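Local coordinates for cytochrome c-550-like protein (Thermosynechococcus elongatus, PDB 4LJI) that carries one covalently bound heme c, probably transfers electrons as a low-potential cytochrome c, and can partially replace cytochrome c-550, at residues C50-G54 with S55-N59; P89-Y92 with D93-E97. All coordinates share one frame; numbering follows the deposited sequence.

Contact 1 (C50-G54 with S55-N59); sequences CHVGG and STLPN. With HEC (heme c), chain C.
The imidazole of His51 meets Ser55 O and Thr56 OG1 at its edge, in the ring plane, while CB of Cys50 lies over one face, 4.3 Å above it and offset toward the rim. His51 ND1 gives its N-H to Ser55 O at 2.9 Å; the carbonyl lies 8° out of the ring plane and is met on a lone pair, which fixes the ring's rotation and would probably lend the ligand some imidazolate character. With CG anti to the carbonyl carbon (chi1 -71°), His51 NE2 reaches the heme iron at 2.1 Å. Thr56 runs alongside the ring; its OG1 bonds to the carbonyl of Val62, and its CG2 comes down on the porphyrin, 3.5 Å from HEC C2D. Cys50 SG is covalently joined to HEC CAC at 1.9 Å. The backbone folds back tightly here: Leu57 N meets Cys50 O at 2.8 Å, nearly straight at 169°. Val52 O takes two donors, Ser55 OG in its carbonyl plane at 2.9 Å and the backbone Ser55 N. Cys101 supplies the other axial ligand. The thioether followed directly by the axial histidine is the end of the CXXCH heme-binding motif of c-type cytochromes.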
loop_
_atom_site.group_PDB
_atom_site.type_symbol
_atom_site.label_atom_id
_atom_site.label_comp_id
_atom_site.label_asym_id
_atom_site.label_seq_id
_atom_site.Cartn_x
_atom_site.Cartn_y
_atom_site.Cartn_z
ATOM N N CYS A 50 1.522 4.547 0.757
ATOM C CA CYS A 50 1.862 5.892 1.191
ATOM C C CYS A 50 3.342 6.159 1.280
ATOM O O CYS A 50 3.777 7.312 1.287
ATOM C CB CYS A 50 1.186 6.191 2.551
ATOM S SG CYS A 50 -0.665 6.179 2.391
ATOM N N HIS A 51 4.121 5.089 1.393
ATOM C CA HIS A 51 5.537 5.275 1.775
ATOM C C HIS A 51 6.460 4.635 0.781
ATOM O O HIS A 51 7.622 4.370 1.087
ATOM C CB HIS A 51 5.835 4.700 3.172
ATOM C CG HIS A 51 5.229 5.479 4.285
ATOM N ND1 HIS A 51 5.574 6.788 4.548
ATOM C CD2 HIS A 51 4.359 5.118 5.248
ATOM C CE1 HIS A 51 4.938 7.195 5.639
ATOM N NE2 HIS A 51 4.172 6.207 6.050
ATOM N N VAL A 52 5.951 4.377 -0.418
ATOM C CA VAL A 52 6.812 3.888 -1.509
ATOM C C VAL A 52 8.154 4.632 -1.609
ATOM O O VAL A 52 8.210 5.861 -1.583
ATOM C CB VAL A 52 6.078 3.888 -2.886
ATOM C CG1 VAL A 52 5.826 5.313 -3.412
ATOM C CG2 VAL A 52 6.896 3.095 -3.929
ATOM N N GLY A 53 9.226 3.842 -1.650
ATOM C CA GLY A 53 10.595 4.348 -1.666
ATOM C C GLY A 53 11.025 5.242 -0.527
ATOM O O GLY A 53 11.988 6.017 -0.672
ATOM N N GLY A 54 10.340 5.145 0.611
ATOM C CA GLY A 54 10.679 5.975 1.753
ATOM C C GLY A 54 10.075 7.363 1.758
ATOM O O GLY A 54 10.300 8.140 2.684
ATOM N N SER A 55 9.297 7.674 0.729
ATOM C CA SER A 55 8.545 8.915 0.721
ATOM C C SER A 55 7.400 8.862 1.736
ATOM O O SER A 55 7.162 7.836 2.390
ATOM C CB SER A 55 7.974 9.180 -0.679
ATOM O OG SER A 55 6.885 8.306 -0.920
ATOM N N THR A 56 6.691 9.982 1.856
ATOM C CA THR A 56 5.385 10.000 2.495
ATOM C C THR A 56 4.444 10.767 1.580
ATOM O O THR A 56 4.450 11.980 1.590
ATOM C CB THR A 56 5.454 10.638 3.897
ATOM O OG1 THR A 56 6.282 9.822 4.741
ATOM C CG2 THR A 56 4.066 10.699 4.551
ATOM N N LEU A 57 3.643 10.050 0.815
ATOM C CA LEU A 57 2.863 10.697 -0.250
ATOM C C LEU A 57 1.873 11.758 0.277
ATOM O O LEU A 57 1.784 12.857 -0.296
ATOM C CB LEU A 57 2.191 9.641 -1.128
ATOM C CG LEU A 57 3.186 8.757 -1.906
ATOM C CD1 LEU A 57 2.462 7.929 -2.964
ATOM C CD2 LEU A 57 4.271 9.572 -2.561
ATOM N N PRO A 58 1.145 11.458 1.370
ATOM C CA PRO A 58 0.196 12.480 1.842
ATOM C C PRO A 58 0.791 13.623 2.670
ATOM O O PRO A 58 0.103 14.614 2.913
ATOM C CB PRO A 58 -0.795 11.673 2.683
ATOM C CG PRO A 58 -0.616 10.278 2.267
ATOM C CD PRO A 58 0.837 10.148 1.968
ATOM N N ASN A 59 2.035 13.488 3.117
ATOM C CA ASN A 59 2.749 14.617 3.711
ATOM C C ASN A 59 4.244 14.469 3.472
ATOM O O ASN A 59 4.951 13.933 4.320
ATOM C CB ASN A 59 2.475 14.735 5.217
ATOM C CG ASN A 59 3.205 15.917 5.856
ATOM O OD1 ASN A 59 3.676 16.821 5.161
ATOM N ND2 ASN A 59 3.278 15.924 7.179
HETATM FE FE HEC C . 3.026 6.189 7.816
HETATM C CHA HEC C . 4.367 9.089 9.125
HETATM C CHB HEC C . 5.578 4.344 9.220
HETATM C CHC HEC C . 1.509 3.198 6.753
HETATM C CHD HEC C . 0.805 7.963 6.015
HETATM N NA HEC C . 4.663 6.604 8.889
HETATM C C1A HEC C . 4.992 7.875 9.360
HETATM C C2A HEC C . 6.216 7.764 10.129
HETATM C C3A HEC C . 6.544 6.443 10.138
HETATM C C4A HEC C . 5.586 5.711 9.424
HETATM C CMA HEC C . 7.726 5.833 10.844
HETATM C CAA HEC C . 7.004 8.893 10.795
HETATM C CBA HEC C . 7.972 9.559 9.784
HETATM C CGA HEC C . 8.806 10.673 10.366
HETATM O O1A HEC C . 8.778 10.956 11.597
HETATM O O2A HEC C . 9.569 11.339 9.593
HETATM N NB HEC C . 3.455 4.151 7.934
HETATM C C1B HEC C . 4.518 3.650 8.593
HETATM C C2B HEC C . 4.494 2.244 8.488
HETATM C C3B HEC C . 3.345 1.872 7.835
HETATM C C4B HEC C . 2.702 3.142 7.461
HETATM C CMB HEC C . 5.515 1.309 9.096
HETATM C CAB HEC C . 2.880 0.506 7.490
HETATM C CBB HEC C . 2.532 -0.222 8.616
HETATM N NC HEC C . 1.447 5.668 6.596
HETATM C C1C HEC C . 0.992 4.404 6.325
HETATM C C2C HEC C . -0.019 4.527 5.363
HETATM C C3C HEC C . -0.237 5.864 5.146
HETATM C C4C HEC C . 0.688 6.600 5.938
HETATM C CMC HEC C . -0.765 3.364 4.727
HETATM C CAC HEC C . -1.213 6.416 4.155
HETATM C CBC HEC C . -2.540 6.187 4.284
HETATM N ND HEC C . 2.681 8.122 7.615
HETATM C C1D HEC C . 1.684 8.630 6.876
HETATM C C2D HEC C . 1.634 10.082 7.046
HETATM C C3D HEC C . 2.629 10.411 7.894
HETATM C C4D HEC C . 3.293 9.162 8.234
HETATM C CMD HEC C . 0.661 11.027 6.369
HETATM C CAD HEC C . 2.952 11.792 8.397
HETATM C CBD HEC C . 2.336 11.901 9.807
HETATM C CGD HEC C . 2.243 13.163 10.644
HETATM O O1D HEC C . 3.176 14.007 10.721
HETATM O O2D HEC C . 1.193 13.342 11.310
#

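Contact 2 (P89-Y92 with D93-E97). With HEC (heme c), chain C.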
loop_
_atom_site.group_PDB
_atom_site.type_symbol
_atom_site.label_atom_id
_atom_site.label_comp_id
_atom_site.label_asym_id
_atom_site.label_seq_id
_atom_site.Cartn_x
_atom_site.Cartn_y
_atom_site.Cartn_z
ATOM N N PRO A 89 0.200 6.174 16.200
ATOM C CA PRO A 89 0.919 7.246 15.488
ATOM C C PRO A 89 0.672 8.650 16.029
ATOM O O PRO A 89 -0.462 8.995 16.380
ATOM C CB PRO A 89 0.415 7.097 14.040
ATOM C CG PRO A 89 0.099 5.623 13.931
ATOM C CD PRO A 89 -0.506 5.272 15.272
ATOM N N LYS A 90 1.731 9.450 16.127
ATOM C CA LYS A 90 1.644 10.781 16.670
ATOM C C LYS A 90 2.006 11.838 15.630
ATOM O O LYS A 90 2.552 11.520 14.552
ATOM C CB LYS A 90 2.604 10.920 17.869
ATOM C CG LYS A 90 2.336 9.982 19.063
ATOM C CD LYS A 90 1.144 10.463 19.882
ATOM C CE LYS A 90 0.858 9.482 21.003
ATOM N NZ LYS A 90 0.189 8.289 20.438
ATOM N N SER A 91 1.753 13.102 15.963
ATOM C CA SER A 91 2.204 14.193 15.092
ATOM C C SER A 91 3.728 14.316 15.139
ATOM O O SER A 91 4.378 13.755 16.027
ATOM C CB SER A 91 1.531 15.519 15.463
ATOM O OG SER A 91 1.837 15.911 16.780
ATOM N N TYR A 92 4.306 15.043 14.190
ATOM C CA TYR A 92 5.767 15.132 14.107
ATOM C C TYR A 92 6.444 15.705 15.360
ATOM O O TYR A 92 7.543 15.297 15.692
ATOM C CB TYR A 92 6.196 15.911 12.868
ATOM C CG TYR A 92 7.652 15.761 12.492
ATOM C CD1 TYR A 92 8.157 14.544 12.071
ATOM C CD2 TYR A 92 8.526 16.844 12.550
ATOM C CE1 TYR A 92 9.478 14.413 11.712
ATOM C CE2 TYR A 92 9.842 16.718 12.195
ATOM C CZ TYR A 92 10.311 15.502 11.761
ATOM O OH TYR A 92 11.630 15.359 11.402
ATOM N N ASP A 93 5.788 16.639 16.052
ATOM C CA ASP A 93 6.343 17.192 17.294
ATOM C C ASP A 93 5.958 16.333 18.493
ATOM O O ASP A 93 6.381 16.592 19.633
ATOM C CB ASP A 93 5.911 18.655 17.501
ATOM C CG ASP A 93 4.468 18.794 17.953
ATOM O OD1 ASP A 93 3.667 17.863 17.776
ATOM O OD2 ASP A 93 4.123 19.863 18.489
ATOM N N GLY A 94 5.141 15.317 18.221
ATOM C CA GLY A 94 4.756 14.329 19.212
ATOM C C GLY A 94 3.691 14.786 20.196
ATOM O O GLY A 94 3.345 14.049 21.120
ATOM N N SER A 95 3.165 15.989 19.994
ATOM C CA SER A 95 2.203 16.565 20.936
ATOM C C SER A 95 0.774 16.057 20.756
ATOM O O SER A 95 -0.035 16.146 21.683
ATOM C CB SER A 95 2.209 18.097 20.863
ATOM O OG SER A 95 1.743 18.544 19.603
ATOM N N GLU A 96 0.465 15.525 19.577
ATOM C CA GLU A 96 -0.912 15.157 19.230
ATOM C C GLU A 96 -1.011 13.797 18.522
ATOM O O GLU A 96 -0.044 13.342 17.911
ATOM C CB GLU A 96 -1.530 16.272 18.376
ATOM C CG GLU A 96 -3.030 16.164 18.162
ATOM C CD GLU A 96 -3.807 16.084 19.463
ATOM O OE1 GLU A 96 -3.417 16.744 20.453
ATOM O OE2 GLU A 96 -4.811 15.343 19.498
ATOM N N GLU A 97 -2.167 13.146 18.619
ATOM C CA GLU A 97 -2.413 11.877 17.923
ATOM C C GLU A 97 -2.634 12.075 16.424
ATOM O O GLU A 97 -3.449 12.908 16.043
ATOM C CB GLU A 97 -3.656 11.192 18.485
ATOM C CG GLU A 97 -3.667 11.024 19.980
ATOM C CD GLU A 97 -2.939 9.789 20.434
ATOM O OE1 GLU A 97 -2.276 9.143 19.598
ATOM O OE2 GLU A 97 -3.038 9.460 21.636
HETATM FE FE HEC C . 3.026 6.189 7.816
HETATM C CHA HEC C . 4.367 9.089 9.125
HETATM C CHB HEC C . 5.578 4.344 9.220
HETATM C CHC HEC C . 1.509 3.198 6.753
HETATM C CHD HEC C . 0.805 7.963 6.015
HETATM N NA HEC C . 4.663 6.604 8.889
HETATM C C1A HEC C . 4.992 7.875 9.360
HETATM C C2A HEC C . 6.216 7.764 10.129
HETATM C C3A HEC C . 6.544 6.443 10.138
HETATM C C4A HEC C . 5.586 5.711 9.424
HETATM C CMA HEC C . 7.726 5.833 10.844
HETATM C CAA HEC C . 7.004 8.893 10.795
HETATM C CBA HEC C . 7.972 9.559 9.784
HETATM C CGA HEC C . 8.806 10.673 10.366
HETATM O O1A HEC C . 8.778 10.956 11.597
HETATM O O2A HEC C . 9.569 11.339 9.593
HETATM N NB HEC C . 3.455 4.151 7.934
HETATM C C1B HEC C . 4.518 3.650 8.593
HETATM C C2B HEC C . 4.494 2.244 8.488
HETATM C C3B HEC C . 3.345 1.872 7.835
HETATM C C4B HEC C . 2.702 3.142 7.461
HETATM C CMB HEC C . 5.515 1.309 9.096
HETATM C CAB HEC C . 2.880 0.506 7.490
HETATM C CBB HEC C . 2.532 -0.222 8.616
HETATM N NC HEC C . 1.447 5.668 6.596
HETATM C C1C HEC C . 0.992 4.404 6.325
HETATM C C2C HEC C . -0.019 4.527 5.363
HETATM C C3C HEC C . -0.237 5.864 5.146
HETATM C C4C HEC C . 0.688 6.600 5.938
HETATM C CMC HEC C . -0.765 3.364 4.727
HETATM C CAC HEC C . -1.213 6.416 4.155
HETATM C CBC HEC C . -2.540 6.187 4.284
HETATM N ND HEC C . 2.681 8.122 7.615
HETATM C C1D HEC C . 1.684 8.630 6.876
HETATM C C2D HEC C . 1.634 10.082 7.046
HETATM C C3D HEC C . 2.629 10.411 7.894
HETATM C C4D HEC C . 3.293 9.162 8.234
HETATM C CMD HEC C . 0.661 11.027 6.369
HETATM C CAD HEC C . 2.952 11.792 8.397
HETATM C CBD HEC C . 2.336 11.901 9.807
HETATM C CGD HEC C . 2.243 13.163 10.644
HETATM O O1D HEC C . 3.176 14.007 10.721
HETATM O O2D HEC C . 1.193 13.342 11.310
#
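A type I beta turn from Ser91 to Gly94, overlapped by an Asx turn at Asp93, reverses the chain beside the heme propionates. The turn is closed by Gly94 N to Ser91 O at 2.8 Å, and a single bridge pairs Lys90 with Glu97 beyond it. There Ser91 N meets Glu96 O at 2.7 Å with an N-H...O angle of 158°. Ser91 OG sits between the backbone N and the carbonyl carbon (chi1 61°), facing into the loop, where it accepts from Glu96 N at 3.1 Å and donates to Asp93 OD1 nearly head-on to the C-O bond. That oxygen is gripped by three donors, since Ser95 OG arrives on its syn side and Ser95 N, closing the Asx turn, from above the carboxylate. Lys90 and Glu97 lie side by side, and Lys90 NZ, which also bonds to the carbonyl of Ser88, forms a salt bridge with Glu97 OE1 at 2.7 Å from above the carboxylate plane. A methionine in place of Lys90 would probably leave the Glu97 carboxylate without this charged partner and freer to turn, and cost the Ser88 carbonyl its ammonium donor. Arg76 ties the loop to the cofactor, bonding to Ser91 O as well as to the heme. Tyr92, its hydroxyl bonded to the carbonyl of Asp68, presents a ring edge to the propionate, with CE1 3.5 Å from HEC O1A in the ring plane.

Each contact is local, made within its own continuous run of chain, and both touch the same heme, yet their nearest atoms stay about 6 Å apart and their centres about 17 Å. Contact 1 is the more deeply set, with five of its nine touching residues buried; it starts on the end of helix 48-51 and runs into the loop that follows. Contact 2 is a surface loop between helices 79-87 and 111-127, with one buried residue of nine. Backbone and side-chain hydrogen bonds hold both; contact 1 adds the thioether, the iron bond and apolar contact with the porphyrin, contact 2 a salt bridge and a carboxylate oxygen with several donors. The second subunit packs against contact 1, whereas no other chain of the assembly touches contact 2.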